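Local coordinates for protein tryptophan halogenase superfamily (Brevundimonas sp. BAL3, PDB 6FRL) that catalyses flavin-dependent halogenation, with a preference for bromination over chlorination, at residues 133-138 / 478-483; 29-34 / 178-183; 240-245 / 392-397. All coordinates share one frame; numbering follows the deposited sequence.

Contact 1 (133-138 / 478-483)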
loop_
_atom_site.group_PDB
_atom_site.type_symbol
_atom_site.label_atom_id
_atom_site.label_comp_id
_atom_site.label_asym_id
_atom_site.label_seq_id
_atom_site.Cartn_x
_atom_site.Cartn_y
_atom_site.Cartn_z
ATOM N N ALA B 133 -20.269 10.768 -12.732
ATOM C CA ALA B 133 -19.790 10.161 -13.989
ATOM C C ALA B 133 -19.443 11.127 -15.148
ATOM O O ALA B 133 -18.658 10.780 -16.038
ATOM C CB ALA B 133 -20.807 9.131 -14.471
ATOM N N ALA B 134 -20.023 12.328 -15.149
ATOM C CA ALA B 134 -19.614 13.325 -16.121
ATOM C C ALA B 134 -18.166 13.743 -15.977
ATOM O O ALA B 134 -17.659 14.411 -16.862
ATOM C CB ALA B 134 -20.496 14.549 -16.048
ATOM N N TYR B 135 -17.512 13.379 -14.883
ATOM C CA TYR B 135 -16.106 13.728 -14.672
ATOM C C TYR B 135 -15.137 12.573 -14.832
ATOM O O TYR B 135 -13.987 12.714 -14.452
ATOM C CB TYR B 135 -15.912 14.368 -13.305
ATOM C CG TYR B 135 -16.800 15.550 -13.086
ATOM C CD1 TYR B 135 -18.070 15.387 -12.546
ATOM C CD2 TYR B 135 -16.380 16.842 -13.404
ATOM C CE1 TYR B 135 -18.915 16.465 -12.358
ATOM C CE2 TYR B 135 -17.225 17.941 -13.210
ATOM C CZ TYR B 135 -18.483 17.732 -12.676
ATOM O OH TYR B 135 -19.314 18.793 -12.459
ATOM N N SER B 136 -15.601 11.452 -15.400
ATOM C CA SER B 136 -14.758 10.301 -15.781
ATOM C C SER B 136 -14.787 10.093 -17.284
ATOM O O SER B 136 -15.845 9.784 -17.854
ATOM C CB SER B 136 -15.281 9.008 -15.139
ATOM O OG SER B 136 -14.620 7.858 -15.675
ATOM N N LEU B 137 -13.632 10.220 -17.918
ATOM C CA LEU B 137 -13.503 10.009 -19.352
ATOM C C LEU B 137 -13.852 8.578 -19.707
ATOM O O LEU B 137 -14.559 8.324 -20.689
ATOM C CB LEU B 137 -12.100 10.367 -19.821
ATOM C CG LEU B 137 -11.692 10.053 -21.253
ATOM C CD1 LEU B 137 -12.673 10.674 -22.232
ATOM C CD2 LEU B 137 -10.275 10.552 -21.514
ATOM N N GLY B 138 -13.392 7.640 -18.883
ATOM C CA GLY B 138 -13.671 6.220 -19.113
ATOM C C GLY B 138 -15.158 5.964 -19.231
ATOM O O GLY B 138 -15.632 5.354 -20.222
ATOM N N ARG B 478 -17.693 26.948 -12.268
ATOM C CA ARG B 478 -17.114 27.128 -13.603
ATOM C C ARG B 478 -15.906 26.247 -13.857
ATOM O O ARG B 478 -15.720 25.817 -14.977
ATOM C CB ARG B 478 -16.809 28.623 -13.898
ATOM C CG ARG B 478 -18.084 29.413 -14.223
ATOM C CD ARG B 478 -17.827 30.754 -14.892
ATOM N NE ARG B 478 -17.099 31.702 -14.032
ATOM C CZ ARG B 478 -17.638 32.494 -13.094
ATOM N NH1 ARG B 478 -18.945 32.454 -12.809
ATOM N NH2 ARG B 478 -16.852 33.310 -12.384
ATOM N N SER B 479 -15.086 25.985 -12.848
ATOM C CA SER B 479 -14.008 24.962 -12.969
ATOM C C SER B 479 -14.589 23.572 -13.299
ATOM O O SER B 479 -14.061 22.845 -14.133
ATOM C CB SER B 479 -13.142 24.855 -11.706
ATOM O OG SER B 479 -13.468 25.857 -10.773
ATOM N N LEU B 480 -15.681 23.229 -12.641
ATOM C CA LEU B 480 -16.361 21.968 -12.887
ATOM C C LEU B 480 -17.033 21.899 -14.271
ATOM O O LEU B 480 -17.021 20.853 -14.887
ATOM C CB LEU B 480 -17.369 21.665 -11.763
ATOM C CG LEU B 480 -16.786 20.737 -10.666
ATOM C CD1 LEU B 480 -15.511 21.270 -10.005
ATOM C CD2 LEU B 480 -17.788 20.444 -9.580
ATOM N N ALA B 481 -17.618 22.997 -14.744
ATOM C CA ALA B 481 -18.241 23.016 -16.080
ATOM C C ALA B 481 -17.193 22.893 -17.189
ATOM O O ALA B 481 -17.446 22.246 -18.194
ATOM C CB ALA B 481 -19.137 24.251 -16.277
ATOM N N GLU B 482 -16.024 23.489 -16.987
ATOM C CA GLU B 482 -14.875 23.304 -17.899
ATOM C C GLU B 482 -14.390 21.839 -18.009
ATOM O O GLU B 482 -14.140 21.347 -19.110
ATOM C CB GLU B 482 -13.736 24.242 -17.458
ATOM C CG GLU B 482 -12.421 24.206 -18.232
ATOM C CD GLU B 482 -11.435 25.301 -17.754
ATOM O OE1 GLU B 482 -11.864 26.250 -17.047
ATOM O OE2 GLU B 482 -10.213 25.232 -18.071
ATOM N N MET B 483 -14.247 21.154 -16.865
ATOM C CA MET B 483 -13.895 19.729 -16.820
ATOM C C MET B 483 -14.947 18.921 -17.567
ATOM O O MET B 483 -14.623 18.145 -18.443
ATOM C CB MET B 483 -13.827 19.224 -15.383
ATOM C CG MET B 483 -12.529 19.564 -14.674
ATOM S SD MET B 483 -12.321 18.766 -13.059
ATOM C CE MET B 483 -13.067 19.960 -11.973
#

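Contact 2 (29-34 / 178-183)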
loop_
_atom_site.group_PDB
_atom_site.type_symbol
_atom_site.label_atom_id
_atom_site.label_comp_id
_atom_site.label_asym_id
_atom_site.label_seq_id
_atom_site.Cartn_x
_atom_site.Cartn_y
_atom_site.Cartn_z
ATOM N N ALA B 29 3.064 -18.449 -18.006
ATOM C CA ALA B 29 3.751 -17.522 -17.088
ATOM C C ALA B 29 5.043 -18.137 -16.550
ATOM O O ALA B 29 6.072 -17.481 -16.571
ATOM C CB ALA B 29 2.839 -17.124 -15.936
ATOM N N LEU B 30 4.988 -19.407 -16.112
ATOM C CA LEU B 30 6.180 -20.099 -15.617
ATOM C C LEU B 30 7.199 -20.423 -16.740
ATOM O O LEU B 30 8.420 -20.353 -16.513
ATOM C CB LEU B 30 5.788 -21.365 -14.836
ATOM C CG LEU B 30 4.954 -21.141 -13.575
ATOM C CD1 LEU B 30 4.675 -22.451 -12.853
ATOM C CD2 LEU B 30 5.643 -20.139 -12.636
ATOM N N VAL B 31 6.715 -20.753 -17.939
ATOM C CA VAL B 31 7.607 -20.927 -19.098
ATOM C C VAL B 31 8.436 -19.663 -19.345
ATOM O O VAL B 31 9.655 -19.743 -19.414
ATOM C CB VAL B 31 6.825 -21.418 -20.361
ATOM C CG1 VAL B 31 7.540 -21.107 -21.667
ATOM C CG2 VAL B 31 6.580 -22.930 -20.273
ATOM N N GLN B 32 7.794 -18.496 -19.416
ATOM C CA GLN B 32 8.536 -17.231 -19.647
ATOM C C GLN B 32 9.513 -16.894 -18.504
ATOM O O GLN B 32 10.614 -16.448 -18.734
ATOM C CB GLN B 32 7.577 -16.038 -19.806
ATOM C CG GLN B 32 8.264 -14.665 -19.937
ATOM C CD GLN B 32 8.671 -14.351 -21.341
ATOM O OE1 GLN B 32 9.242 -15.196 -22.049
ATOM N NE2 GLN B 32 8.369 -13.129 -21.784
ATOM N N HIS B 33 9.050 -17.066 -17.277
ATOM C CA HIS B 33 9.805 -16.652 -16.110
ATOM C C HIS B 33 11.047 -17.530 -15.873
ATOM O O HIS B 33 12.044 -17.051 -15.414
ATOM C CB HIS B 33 8.877 -16.700 -14.914
ATOM C CG HIS B 33 9.434 -16.083 -13.684
ATOM N ND1 HIS B 33 9.550 -16.766 -12.482
ATOM C CD2 HIS B 33 9.847 -14.822 -13.448
ATOM C CE1 HIS B 33 10.021 -15.943 -11.564
ATOM N NE2 HIS B 33 10.217 -14.761 -12.128
ATOM N N PHE B 34 10.947 -18.819 -16.188
ATOM C CA PHE B 34 12.029 -19.782 -16.052
ATOM C C PHE B 34 12.484 -20.299 -17.443
ATOM O O PHE B 34 12.865 -21.482 -17.561
ATOM C CB PHE B 34 11.532 -20.996 -15.227
ATOM C CG PHE B 34 11.260 -20.714 -13.776
ATOM C CD1 PHE B 34 12.310 -20.525 -12.890
ATOM C CD2 PHE B 34 9.963 -20.715 -13.271
ATOM C CE1 PHE B 34 12.069 -20.309 -11.528
ATOM C CE2 PHE B 34 9.719 -20.472 -11.912
ATOM C CZ PHE B 34 10.768 -20.251 -11.043
ATOM N N ALA B 178 -0.293 -22.901 -26.960
ATOM C CA ALA B 178 0.674 -22.857 -28.055
ATOM C C ALA B 178 1.917 -22.064 -27.634
ATOM O O ALA B 178 3.038 -22.476 -27.957
ATOM C CB ALA B 178 0.046 -22.277 -29.307
ATOM N N TYR B 179 1.735 -20.971 -26.883
ATOM C CA TYR B 179 2.869 -20.227 -26.307
ATOM C C TYR B 179 3.701 -21.064 -25.349
ATOM O O TYR B 179 4.928 -21.000 -25.379
ATOM C CB TYR B 179 2.383 -18.962 -25.568
ATOM C CG TYR B 179 3.461 -18.100 -24.943
ATOM C CD1 TYR B 179 3.962 -18.373 -23.670
ATOM C CD2 TYR B 179 3.945 -16.989 -25.618
ATOM C CE1 TYR B 179 4.947 -17.573 -23.093
ATOM C CE2 TYR B 179 4.936 -16.181 -25.064
ATOM C CZ TYR B 179 5.431 -16.468 -23.790
ATOM O OH TYR B 179 6.381 -15.655 -23.229
ATOM N N ALA B 180 3.045 -21.814 -24.482
ATOM C CA ALA B 180 3.746 -22.567 -23.462
ATOM C C ALA B 180 4.550 -23.738 -24.070
ATOM O O ALA B 180 5.734 -23.951 -23.694
ATOM C CB ALA B 180 2.780 -23.049 -22.395
ATOM N N GLU B 181 3.923 -24.449 -25.015
ATOM C CA GLU B 181 4.534 -25.579 -25.726
ATOM C C GLU B 181 5.757 -25.176 -26.537
ATOM O O GLU B 181 6.722 -25.918 -26.604
ATOM C CB GLU B 181 3.500 -26.262 -26.642
ATOM C CG GLU B 181 2.616 -27.266 -25.914
ATOM C CD GLU B 181 1.535 -27.841 -26.799
ATOM O OE1 GLU B 181 1.408 -27.381 -27.961
ATOM O OE2 GLU B 181 0.768 -28.703 -26.313
ATOM N N ALA B 182 5.740 -23.993 -27.144
ATOM C CA ALA B 182 6.911 -23.527 -27.893
ATOM C C ALA B 182 8.106 -23.236 -27.001
ATOM O O ALA B 182 9.232 -23.205 -27.482
ATOM C CB ALA B 182 6.570 -22.296 -28.723
ATOM N N GLY B 183 7.865 -22.959 -25.722
ATOM C CA GLY B 183 8.956 -22.760 -24.753
ATOM C C GLY B 183 9.382 -24.023 -23.989
ATOM O O GLY B 183 10.233 -23.946 -23.087
#

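Contact 3 (240-245 / 392-397)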
loop_
_atom_site.group_PDB
_atom_site.type_symbol
_atom_site.label_atom_id
_atom_site.label_comp_id
_atom_site.label_asym_id
_atom_site.label_seq_id
_atom_site.Cartn_x
_atom_site.Cartn_y
_atom_site.Cartn_z
ATOM N N GLU B 240 -13.876 -22.749 3.459
ATOM C CA GLU B 240 -14.650 -21.742 4.203
ATOM C C GLU B 240 -15.819 -21.310 3.345
ATOM O O GLU B 240 -15.625 -20.575 2.354
ATOM C CB GLU B 240 -13.851 -20.465 4.577
ATOM C CG GLU B 240 -12.432 -20.642 5.089
ATOM C CD GLU B 240 -12.350 -21.232 6.458
ATOM O OE1 GLU B 240 -11.813 -22.341 6.582
ATOM O OE2 GLU B 240 -12.811 -20.555 7.400
ATOM N N ASP B 241 -17.024 -21.728 3.730
ATOM C CA ASP B 241 -18.231 -21.395 2.972
ATOM C C ASP B 241 -18.668 -19.972 3.282
ATOM O O ASP B 241 -18.612 -19.557 4.433
ATOM C CB ASP B 241 -19.383 -22.352 3.276
ATOM C CG ASP B 241 -20.296 -22.529 2.081
ATOM O OD1 ASP B 241 -21.259 -21.729 1.948
ATOM O OD2 ASP B 241 -20.020 -23.427 1.239
ATOM N N TRP B 242 -19.075 -19.242 2.244
ATOM C CA TRP B 242 -19.486 -17.841 2.361
ATOM C C TRP B 242 -20.940 -17.571 1.890
ATOM O O TRP B 242 -21.327 -16.389 1.751
ATOM C CB TRP B 242 -18.486 -16.936 1.604
ATOM C CG TRP B 242 -17.139 -16.707 2.300
ATOM C CD1 TRP B 242 -16.825 -16.928 3.610
ATOM C CD2 TRP B 242 -15.966 -16.185 1.699
ATOM N NE1 TRP B 242 -15.514 -16.580 3.866
ATOM C CE2 TRP B 242 -14.961 -16.130 2.705
ATOM C CE3 TRP B 242 -15.650 -15.772 0.408
ATOM C CZ2 TRP B 242 -13.675 -15.657 2.455
ATOM C CZ3 TRP B 242 -14.356 -15.306 0.157
ATOM C CH2 TRP B 242 -13.391 -15.245 1.179
ATOM N N GLY B 243 -21.745 -18.644 1.692
ATOM C CA GLY B 243 -23.168 -18.526 1.310
ATOM C C GLY B 243 -23.974 -17.701 2.306
ATOM O O GLY B 243 -24.926 -17.050 1.944
ATOM N N ARG B 244 -23.556 -17.714 3.562
ATOM C CA ARG B 244 -24.145 -16.882 4.600
ATOM C C ARG B 244 -24.077 -15.373 4.280
ATOM O O ARG B 244 -25.041 -14.658 4.556
ATOM C CB ARG B 244 -23.499 -17.200 5.961
ATOM C CG ARG B 244 -22.109 -16.616 6.147
ATOM C CD ARG B 244 -21.214 -17.290 7.139
ATOM N NE ARG B 244 -20.826 -16.374 8.212
ATOM C CZ ARG B 244 -19.725 -16.473 8.966
ATOM N NH1 ARG B 244 -18.830 -17.464 8.793
ATOM N NH2 ARG B 244 -19.513 -15.562 9.924
ATOM N N TRP B 245 -22.968 -14.906 3.690
ATOM C CA TRP B 245 -22.830 -13.496 3.309
ATOM C C TRP B 245 -23.445 -13.157 1.944
ATOM O O TRP B 245 -23.812 -12.020 1.722
ATOM C CB TRP B 245 -21.367 -13.069 3.243
ATOM C CG TRP B 245 -20.546 -13.263 4.461
ATOM C CD1 TRP B 245 -19.415 -14.018 4.561
ATOM C CD2 TRP B 245 -20.757 -12.686 5.742
ATOM N NE1 TRP B 245 -18.915 -13.954 5.835
ATOM C CE2 TRP B 245 -19.712 -13.133 6.580
ATOM C CE3 TRP B 245 -21.722 -11.841 6.268
ATOM C CZ2 TRP B 245 -19.601 -12.746 7.919
ATOM C CZ3 TRP B 245 -21.619 -11.460 7.596
ATOM C CH2 TRP B 245 -20.562 -11.906 8.407
ATOM N N ARG B 392 -11.193 -9.287 0.659
ATOM C CA ARG B 392 -11.335 -7.936 0.104
ATOM C C ARG B 392 -12.204 -7.903 -1.166
ATOM O O ARG B 392 -12.970 -6.972 -1.357
ATOM C CB ARG B 392 -9.971 -7.276 -0.105
ATOM C CG ARG B 392 -9.088 -7.181 1.133
ATOM C CD ARG B 392 -9.568 -6.161 2.123
ATOM N NE ARG B 392 -10.764 -6.599 2.844
ATOM C CZ ARG B 392 -10.778 -7.477 3.844
ATOM N NH1 ARG B 392 -9.650 -8.041 4.286
ATOM N NH2 ARG B 392 -11.947 -7.799 4.404
ATOM N N VAL B 393 -12.171 -8.952 -1.980
ATOM C CA VAL B 393 -13.068 -9.035 -3.162
ATOM C C VAL B 393 -14.505 -9.386 -2.758
ATOM O O VAL B 393 -15.480 -8.816 -3.290
ATOM C CB VAL B 393 -12.547 -10.044 -4.214
ATOM C CG1 VAL B 393 -13.531 -10.225 -5.378
ATOM C CG2 VAL B 393 -11.178 -9.601 -4.740
ATOM N N ARG B 394 -14.637 -10.346 -1.859
ATOM C CA ARG B 394 -15.949 -10.640 -1.253
ATOM C C ARG B 394 -16.707 -9.381 -0.763
ATOM O O ARG B 394 -17.855 -9.143 -1.156
ATOM C CB ARG B 394 -15.763 -11.628 -0.103
ATOM C CG ARG B 394 -17.027 -12.053 0.632
ATOM C CD ARG B 394 -16.658 -12.560 2.003
ATOM N NE ARG B 394 -15.984 -11.540 2.814
ATOM C CZ ARG B 394 -15.411 -11.773 3.995
ATOM N NH1 ARG B 394 -15.433 -12.997 4.512
ATOM N NH2 ARG B 394 -14.813 -10.776 4.657
ATOM N N ASP B 395 -16.044 -8.589 0.078
ATOM C CA ASP B 395 -16.614 -7.352 0.627
ATOM C C ASP B 395 -17.040 -6.362 -0.449
ATOM O O ASP B 395 -18.109 -5.778 -0.343
ATOM C CB ASP B 395 -15.626 -6.674 1.589
ATOM C CG ASP B 395 -15.450 -7.448 2.884
ATOM O OD1 ASP B 395 -16.044 -8.543 3.036
ATOM O OD2 ASP B 395 -14.700 -6.961 3.744
ATOM N N PHE B 396 -16.223 -6.162 -1.482
ATOM C CA PHE B 396 -16.658 -5.319 -2.595
ATOM C C PHE B 396 -17.922 -5.864 -3.245
ATOM O O PHE B 396 -18.840 -5.088 -3.526
ATOM C CB PHE B 396 -15.526 -5.150 -3.630
ATOM C CG PHE B 396 -15.794 -4.111 -4.686
ATOM C CD1 PHE B 396 -16.039 -2.789 -4.327
ATOM C CD2 PHE B 396 -15.735 -4.434 -6.041
ATOM C CE1 PHE B 396 -16.266 -1.809 -5.313
ATOM C CE2 PHE B 396 -15.959 -3.468 -7.016
ATOM C CZ PHE B 396 -16.230 -2.148 -6.643
ATOM N N ILE B 397 -17.980 -7.191 -3.472
ATOM C CA ILE B 397 -19.183 -7.818 -4.069
ATOM C C ILE B 397 -20.425 -7.638 -3.159
ATOM O O ILE B 397 -21.478 -7.216 -3.609
ATOM C CB ILE B 397 -18.944 -9.312 -4.427
ATOM C CG1 ILE B 397 -17.960 -9.382 -5.607
ATOM C CG2 ILE B 397 -20.258 -10.002 -4.792
ATOM C CD1 ILE B 397 -17.316 -10.726 -5.835
#

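Contact 1 (133-138 / 478-483)
Tyr135 meets the helix 473-492 with the edge of its ring, not a face. Ring carbon CE2 comes within 3.4 Å of the backbone oxygen Leu480 O, close to the ring plane, and lies 3.8 Å from Leu480 CG. One turn along, CD2 of the same ring edge rests 4.0 Å from Met483 CB. At the far end Tyr135 OH lies beside the leucine side chain, 3.5 Å from Leu480 CB, with Leu480 CD2 close by. Tyrosine and leucine side chains run at about a right angle, and no hydrogen bond links the two segments directly. The polar end is nevertheless provided for, because Arg484, just beyond 478-483 on the same helix, gives a hydrogen bond from NH1 to the hydroxyl. This is loop-to-helix packing, in which a residue just ahead of the helix 137-143 docks on a long helix near the C-terminus. Having CG anti to the carbonyl carbon (chi1 -55°) sends the ring out from the turn to that helix. Around it, Phe116 and Trp120 of the helix 116-125 meet the ring with their planes inclined to it, and backbone bonding to Gly108 holds the tyrosine's main chain. The turn itself is closed by Ser136 N to Ala133 O, 3.2 Å, after which Ser136 OG serves as N-cap to Ala139 N.

Contact 2 (29-34 / 178-183)
Tyr179 reaches across to Gln32 with its hydroxyl end. With CG anti to the backbone N (chi1 -179°), the ring extends from its helix until Tyr179 OH stands 3.1 Å from Gln32 OE1 and 3.2 Å from the amide carbon Gln32 CD. The amide and ring planes are 72° apart, and OE1 lies near the ring plane, at its edge. Both polar groups have firmer partners nearby: Tyr179 OH bonds to Leu69 O, while Gln32 receives Arg35 NE at OE1 and gives NE2 to Gln68 O. Were Gln32 cut back to an alanine here, Gln68 O and Arg35 NE would probably lose these mates, and a gap would be likely to open beside the tyrosine hydroxyl. Next comes Ala180, whose CA lies 6.1 Å from Val31 CA. The valine sets its CG2 methyl 3.7 Å from Ala180 O and 4.4 Å from Ala180 CB. Here two helices pack against each other next to a Rossmann-type sheet: the helix 20-33 follows the strand 13-17 through a glycine-rich turn, consistent with the dinucleotide-binding fold of flavoproteins, and the helix 169-182 leads to the outermost strand 186-189. Val31 also touches Ile41 of the strand 40-45, and a MES molecule, most likely a buffer component, lies about 4 Å from its side chain. Gly183, where the second helix has given way to a turn, packs its CA 3.8 Å from Val31 CG1. From the other subunit, Ala467 and Pro466 pack on His33 and Phe34.

Contact 3 (240-245 / 392-397)
Arg394 lies across one face of Trp242, and the crossing of these two side chains, at about a right angle, sets the character of the contact. The aliphatic part settles on the indole first: Arg394 CD stands 3.8 Å from the centroid of the Trp242 six-membered ring, over the face, in a CH-pi contact. The charged end follows as a cation-pi pair, Arg394 CZ being 4.8 Å from the same centroid. The guanidinium is not laid flat on the indole, since the planes are 56° apart; it tips one edge down, bringing Arg394 NH1 to 3.6 Å from Trp242 NE1. The same nitrogen is 3.8 Å from Trp245 NE1, where ring and guanidinium planes differ by 64° and the approach is oblique. NH1 thus lies close to both indoles, hydrogen-bonded to neither.

A bend at chi3 (60°) turns the rest of the group back to its own helix. There Arg394 takes hold of Asp395 side-on, with NE and NH2 both 3.0 Å from the single oxygen Asp395 OD1, approaching on its syn side from one face of the carboxylate. The other oxygen, Asp395 OD2, accepts Arg392 NH2 from above the carboxylate plane at 3.0 Å and also bonds to Thr423 OG1. This salt-bridge network is likely to fix the rotation of the guanidinium and temper the charge buried beside the tryptophans. On the opposite face of Trp242 lies Glu240 O. An Asx turn, Gly243 N to Asp241 OD1, shapes the chain around Trp242, and Trp245 N to Trp242 O turns both indoles to the arginine.

The strand 239-241, at the edge of a small antiparallel sheet beside 327-329, hands its following loop to the long helix 376-402, with Pro421 and the start of the helix 422-434 packed alongside.

The three contacts are separate joints of one fold. Contacts 1 and 2 are farthest apart, with centres about 44 Å from each other, while contact 3 is about 34 Å from both, centre to centre. Along the chain the segments of contacts 1 and 2 alternate, and contact 3, which opens after contact 2 has closed, is nested inside the loop that contact 1 closes. No helix or strand is shared. Contact 2 belongs to the Rossmann-type sheet, contact 3 joins a small antiparallel sheet to the helix 376-402, and contact 1 brings the long helix 473-492, near the C-terminus, back to the first third of the chain, so sequence-distant parts are tied together throughout this probable flavin-binding enzyme.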